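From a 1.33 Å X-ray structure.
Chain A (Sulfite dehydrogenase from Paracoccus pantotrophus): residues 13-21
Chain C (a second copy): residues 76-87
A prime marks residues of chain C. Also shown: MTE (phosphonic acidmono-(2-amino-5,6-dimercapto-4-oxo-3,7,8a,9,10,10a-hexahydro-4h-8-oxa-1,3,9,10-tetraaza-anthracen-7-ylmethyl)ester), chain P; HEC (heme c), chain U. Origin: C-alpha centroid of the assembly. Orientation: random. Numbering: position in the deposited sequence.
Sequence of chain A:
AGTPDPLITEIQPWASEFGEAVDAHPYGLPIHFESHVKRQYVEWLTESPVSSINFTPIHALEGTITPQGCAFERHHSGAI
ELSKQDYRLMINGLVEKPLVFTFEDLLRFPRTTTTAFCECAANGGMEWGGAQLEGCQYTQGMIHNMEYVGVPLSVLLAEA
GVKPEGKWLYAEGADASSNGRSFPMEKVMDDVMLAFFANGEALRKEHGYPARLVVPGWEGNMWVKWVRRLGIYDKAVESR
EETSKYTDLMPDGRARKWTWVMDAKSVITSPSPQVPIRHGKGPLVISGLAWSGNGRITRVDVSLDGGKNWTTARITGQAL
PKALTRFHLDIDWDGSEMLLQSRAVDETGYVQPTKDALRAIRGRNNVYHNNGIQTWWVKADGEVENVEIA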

# COMPACT_ATOMS: atom_id res chain seq x y z
N PRO A 13 23.11 6.89 -20.62
CA PRO A 13 22.53 5.76 -21.34
C PRO A 13 21.02 5.67 -21.23
O PRO A 13 20.36 5.28 -22.18
CB PRO A 13 23.23 4.54 -20.72
CG PRO A 13 24.47 5.07 -20.18
CD PRO A 13 24.25 6.48 -19.77
N TRP A 14 20.47 6.01 -20.07
CA TRP A 14 19.03 5.92 -19.84
C TRP A 14 18.24 6.94 -20.64
O TRP A 14 17.02 6.85 -20.72
CB TRP A 14 18.74 6.06 -18.34
CG TRP A 14 19.24 7.30 -17.68
CD1 TRP A 14 18.64 8.52 -17.65
CD2 TRP A 14 20.46 7.44 -16.95
NE1 TRP A 14 19.41 9.41 -16.92
CE2 TRP A 14 20.53 8.76 -16.48
CE3 TRP A 14 21.49 6.56 -16.62
CZ2 TRP A 14 21.60 9.22 -15.71
CZ3 TRP A 14 22.55 7.02 -15.87
CH2 TRP A 14 22.60 8.33 -15.42
N ALA A 15 18.92 7.92 -21.25
CA ALA A 15 18.27 8.94 -22.10
C ALA A 15 18.43 8.63 -23.58
O ALA A 15 18.11 9.47 -24.42
CB ALA A 15 18.81 10.33 -21.77
N SER A 16 18.91 7.42 -23.89
CA SER A 16 19.17 7.03 -25.27
C SER A 16 18.71 5.62 -25.58
O SER A 16 17.98 5.38 -26.54
CB SER A 16 20.66 7.17 -25.59
OG SER A 16 20.95 6.80 -26.92
N GLU A 17 19.16 4.68 -24.75
CA GLU A 17 18.85 3.27 -24.87
C GLU A 17 17.54 2.95 -24.17
O GLU A 17 17.00 3.75 -23.45
CB GLU A 17 19.98 2.44 -24.21
CG GLU A 17 21.35 2.61 -24.86
CD GLU A 17 22.49 2.13 -23.96
OE1 GLU A 17 22.25 1.34 -23.03
OE2 GLU A 17 23.63 2.58 -24.19
N PHE A 18 17.08 1.72 -24.30
CA PHE A 18 15.86 1.26 -23.67
C PHE A 18 16.08 0.92 -22.21
O PHE A 18 17.14 0.40 -21.84
CB PHE A 18 15.33 -0.03 -24.30
CG PHE A 18 14.92 0.08 -25.74
CD1 PHE A 18 14.29 1.19 -26.25
CD2 PHE A 18 15.13 -1.00 -26.56
CE1 PHE A 18 13.89 1.22 -27.58
CE2 PHE A 18 14.73 -0.98 -27.88
CZ PHE A 18 14.12 0.13 -28.38
N GLY A 19 15.04 1.16 -21.41
CA GLY A 19 14.89 0.56 -20.10
C GLY A 19 14.27 -0.83 -20.22
O GLY A 19 14.15 -1.38 -21.31
N GLU A 20 13.81 -1.39 -19.10
CA GLU A 20 13.16 -2.70 -19.11
C GLU A 20 11.75 -2.67 -19.72
O GLU A 20 11.01 -1.69 -19.63
CB GLU A 20 13.06 -3.28 -17.70
CG GLU A 20 14.41 -3.62 -17.05
CD GLU A 20 14.20 -4.34 -15.73
OE1 GLU A 20 14.00 -3.65 -14.72
OE2 GLU A 20 14.20 -5.59 -15.71
N ALA A 21 11.36 -3.79 -20.31
CA ALA A 21 10.06 -3.95 -20.91
C ALA A 21 8.94 -4.12 -19.91
O ALA A 21 9.18 -4.47 -18.75
CB ALA A 21 10.11 -5.12 -21.86
N1 MTE P . 6.82 9.34 -18.12
C2 MTE P . 7.89 9.08 -18.87
N2 MTE P . 9.05 9.76 -18.60
N3 MTE P . 7.89 8.18 -19.88
C4 MTE P . 6.79 7.48 -20.22
O4 MTE P . 6.84 6.67 -21.16
N5 MTE P . 4.37 7.12 -19.72
C6 MTE P . 3.22 7.88 -19.27
C7 MTE P . 3.33 8.34 -17.84
N8 MTE P . 4.63 8.94 -17.62
C9 MTE P . 5.59 7.71 -19.45
C10 MTE P . 5.68 8.66 -18.38
C1' MTE P . 1.88 7.19 -19.47
S1' MTE P . 1.19 7.08 -21.06
C2' MTE P . 1.21 6.73 -18.41
S2' MTE P . -0.41 6.08 -18.59
C3' MTE P . 1.79 6.80 -17.01
O3' MTE P . 3.14 7.26 -16.97
C4' MTE P . 1.77 5.41 -16.40
O4' MTE P . 2.31 5.48 -15.08
P MTE P . 2.78 4.10 -14.40
O1P MTE P . 1.48 3.24 -14.43
O2P MTE P . 3.80 3.46 -15.26
O3P MTE P . 3.15 4.45 -13.01
FE HEC U . 10.87 6.03 -35.11
CHA HEC U . 7.91 6.76 -33.61
CHB HEC U . 10.85 9.03 -36.65
CHC HEC U . 13.97 5.42 -36.27
CHD HEC U . 10.61 2.84 -34.08
NA HEC U . 9.63 7.58 -35.13
C1A HEC U . 8.41 7.67 -34.50
C2A HEC U . 7.75 8.92 -34.88
C3A HEC U . 8.57 9.56 -35.73
C4A HEC U . 9.75 8.72 -35.88
CMA HEC U . 8.36 10.93 -36.40
CAA HEC U . 6.36 9.37 -34.37
CBA HEC U . 5.23 8.75 -35.20
CGA HEC U . 3.86 9.21 -34.81
O1A HEC U . 3.65 9.52 -33.65
O2A HEC U . 3.02 9.22 -35.75
NB HEC U . 12.17 7.05 -36.20
C1B HEC U . 12.00 8.30 -36.73
C2B HEC U . 13.28 8.72 -37.29
C3B HEC U . 14.13 7.72 -37.19
C4B HEC U . 13.47 6.66 -36.49
CMB HEC U . 13.41 10.06 -38.07
CAB HEC U . 15.60 7.70 -37.63
CBB HEC U . 16.35 8.90 -37.01
NC HEC U . 12.08 4.43 -35.17
C1C HEC U . 13.33 4.35 -35.73
C2C HEC U . 13.83 3.02 -35.59
C3C HEC U . 12.86 2.30 -35.03
C4C HEC U . 11.75 3.18 -34.76
CMC HEC U . 15.19 2.52 -36.14
CAC HEC U . 12.81 0.81 -34.73
CBC HEC U . 13.90 0.08 -34.01
ND HEC U . 9.54 5.00 -34.03
C1D HEC U . 9.65 3.69 -33.63
C2D HEC U . 8.62 3.32 -32.72
C3D HEC U . 7.82 4.53 -32.57
C4D HEC U . 8.40 5.51 -33.42
CMD HEC U . 8.36 2.02 -31.99
CAD HEC U . 6.60 4.68 -31.67
CBD HEC U . 7.06 5.16 -30.29
CGD HEC U . 5.94 5.33 -29.32
O1D HEC U . 4.76 5.30 -29.73
O2D HEC U . 6.24 5.65 -28.15
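Chain C, residues 76-87: HSGAIELSKQDY

Residues 76-87 of chain C lie along residues 13-21 of chain A, extended over much of their length. Chain C passes Phe18 to Glu20 in step with the numbering, Ser77′ beside Phe18 and Gly78′ beside Gly19; where Glu20 meets Ala79′ the two backbones form a single antiparallel bridge, and beyond Ala79′ chain C heads back toward Trp14. Together the two stretches bury 511 Å². Pro13 and Trp14 form a 3-10 segment; Pro13 O accepts bonds from Ser16 N (3.1 Å) and Glu17 N (2.9 Å), and Pro13 itself does not reach chain C. Trp14 gives the largest covered area of the contact. Its CA-to-CB bond points toward chain C, and with chi1 in the p well the indole lies beside Ile80′, Glu81′ and Leu82′ and also reaches Asp86′: CD1 is 3.9 Å from Ile80′ CD1, CE3 is 4.0 Å from Glu81′ O, CE2 is 3.6 Å from Leu82′ CD1, and CH2 is 3.5 Å from Asp86′ OD2. Asp86′ is held in a turn by Asp86′ N to Ser83′ OG (3.0 Å), and Tyr87′ N to Ser83′ O (2.9 Å) closes the same turn; residues 84′-86′ have helical backbone angles. The carbonyl of Trp14 also meets chain C, with Trp14 O 3.6 Å from Ile80′ CG2. Ala15 and Ser16 face away and make no contact. Water 1 links the chains, hydrogen-bonded to Trp14 O (2.8 Å), Glu17 O (2.7 Å) and Ser77′ OG (2.9 Å). From Phe18 onward chain A is extended, and backbone pairing takes over. Phe18 CA makes a CA-H...O contact with Ser77′ O at 3.4 Å, and the same carbonyl accepts a nearly straight hydrogen bond from Gly19 N (Gly19 N to Ser77′ O, 2.8 Å, 169°). At Gly19 the chains come very close, Gly19 CA lying 3.9 Å from Gly78′ CA and 3.2 Å from Ala79′ O. A CB on Gly19 would clash with Ala79′ O, and one on Gly78′ with Gly19 O; the backbone angles of Gly78′ (88°/169°) by themselves call for glycine. Glu20 completes the pairing through two reciprocal bonds, Glu20 N to Ala79′ O and Ala79′ N to Glu20 O, each 2.9 Å, with Glu20 CA and Ala79′ CA 4.8 Å apart. Just before the paired segment, the edge of the His76′ ring meets heme c, with His76′ ND1 donating to heme c O2D at 3.2 Å.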

# COMPACT_ATOMS: atom_id res chain seq x y z
N HIS C 76 7.35 4.33 -22.73
CA HIS C 76 7.56 4.56 -24.16
C HIS C 76 8.98 4.21 -24.63
O HIS C 76 9.19 4.04 -25.83
CB HIS C 76 7.22 6.00 -24.55
CG HIS C 76 5.78 6.36 -24.35
ND1 HIS C 76 4.86 6.54 -25.36
CD2 HIS C 76 5.11 6.60 -23.19
CE1 HIS C 76 3.69 6.85 -24.83
NE2 HIS C 76 3.82 6.91 -23.52
N SER C 77 9.94 4.15 -23.70
CA SER C 77 11.29 3.63 -23.99
C SER C 77 11.81 2.76 -22.85
O SER C 77 13.01 2.68 -22.61
CB SER C 77 12.27 4.76 -24.31
OG SER C 77 12.46 5.62 -23.23
N GLY C 78 10.88 2.09 -22.17
CA GLY C 78 11.22 1.17 -21.10
C GLY C 78 11.33 1.84 -19.74
O GLY C 78 11.35 3.06 -19.62
N ALA C 79 11.42 1.00 -18.71
CA ALA C 79 11.59 1.45 -17.33
C ALA C 79 13.08 1.63 -17.04
O ALA C 79 13.82 0.65 -17.04
CB ALA C 79 10.96 0.44 -16.36
N ILE C 80 13.50 2.88 -16.82
CA ILE C 80 14.92 3.17 -16.68
C ILE C 80 15.36 3.14 -15.23
O ILE C 80 14.54 3.33 -14.33
CB ILE C 80 15.29 4.53 -17.30
CG1 ILE C 80 14.50 5.69 -16.66
CG2 ILE C 80 15.10 4.48 -18.83
CD1 ILE C 80 15.11 7.07 -16.88
N GLU C 81 16.65 2.85 -15.02
CA GLU C 81 17.29 2.87 -13.73
C GLU C 81 18.00 4.20 -13.53
O GLU C 81 18.97 4.50 -14.22
CB GLU C 81 18.29 1.71 -13.62
CG GLU C 81 18.97 1.69 -12.27
CD GLU C 81 20.10 0.69 -12.19
OE1 GLU C 81 19.82 -0.48 -11.88
OE2 GLU C 81 21.26 1.10 -12.38
N LEU C 82 17.54 4.96 -12.55
CA LEU C 82 18.04 6.30 -12.30
C LEU C 82 18.29 6.43 -10.81
O LEU C 82 17.37 6.53 -10.00
CB LEU C 82 17.04 7.36 -12.79
CG LEU C 82 17.47 8.83 -12.67
CD1 LEU C 82 18.86 9.04 -13.25
CD2 LEU C 82 16.44 9.72 -13.34
N SER C 83 19.56 6.40 -10.42
CA SER C 83 19.89 6.51 -9.01
C SER C 83 19.64 7.93 -8.50
O SER C 83 19.68 8.90 -9.27
CB SER C 83 21.35 6.14 -8.77
OG SER C 83 22.19 7.15 -9.27
N LYS C 84 19.45 8.06 -7.19
CA LYS C 84 19.30 9.35 -6.55
C LYS C 84 20.59 10.14 -6.69
O LYS C 84 20.54 11.34 -6.70
CB LYS C 84 18.86 9.19 -5.09
CG LYS C 84 17.42 8.75 -4.94
CD LYS C 84 17.13 8.32 -3.52
CE LYS C 84 15.66 8.02 -3.34
NZ LYS C 84 15.30 7.55 -2.00
N GLN C 85 21.73 9.48 -6.78
CA GLN C 85 23.00 10.17 -7.00
C GLN C 85 23.11 10.80 -8.39
O GLN C 85 23.65 11.90 -8.55
CB GLN C 85 24.18 9.20 -6.84
CG GLN C 85 24.55 8.86 -5.44
CD GLN C 85 23.79 7.72 -4.81
OE1 GLN C 85 22.76 7.23 -5.33
NE2 GLN C 85 24.28 7.28 -3.66
N ASP C 86 22.59 10.11 -9.40
CA ASP C 86 22.68 10.59 -10.78
C ASP C 86 21.54 11.54 -11.15
O ASP C 86 21.63 12.29 -12.15
CB ASP C 86 22.64 9.41 -11.75
CG ASP C 86 23.90 8.57 -11.73
OD1 ASP C 86 24.95 9.02 -11.24
OD2 ASP C 86 23.81 7.45 -12.28
N TYR C 87 20.47 11.51 -10.36
CA TYR C 87 19.30 12.32 -10.61
C TYR C 87 19.60 13.82 -10.61
O TYR C 87 20.32 14.30 -9.74
CB TYR C 87 18.23 12.01 -9.55
CG TYR C 87 16.95 12.79 -9.73
CD1 TYR C 87 15.99 12.38 -10.66
CD2 TYR C 87 16.71 13.97 -9.04
CE1 TYR C 87 14.85 13.10 -10.89
CE2 TYR C 87 15.55 14.68 -9.27
CZ TYR C 87 14.64 14.25 -10.19
OH TYR C 87 13.50 14.96 -10.43
O HOH W 1 15.14 5.26 -22.11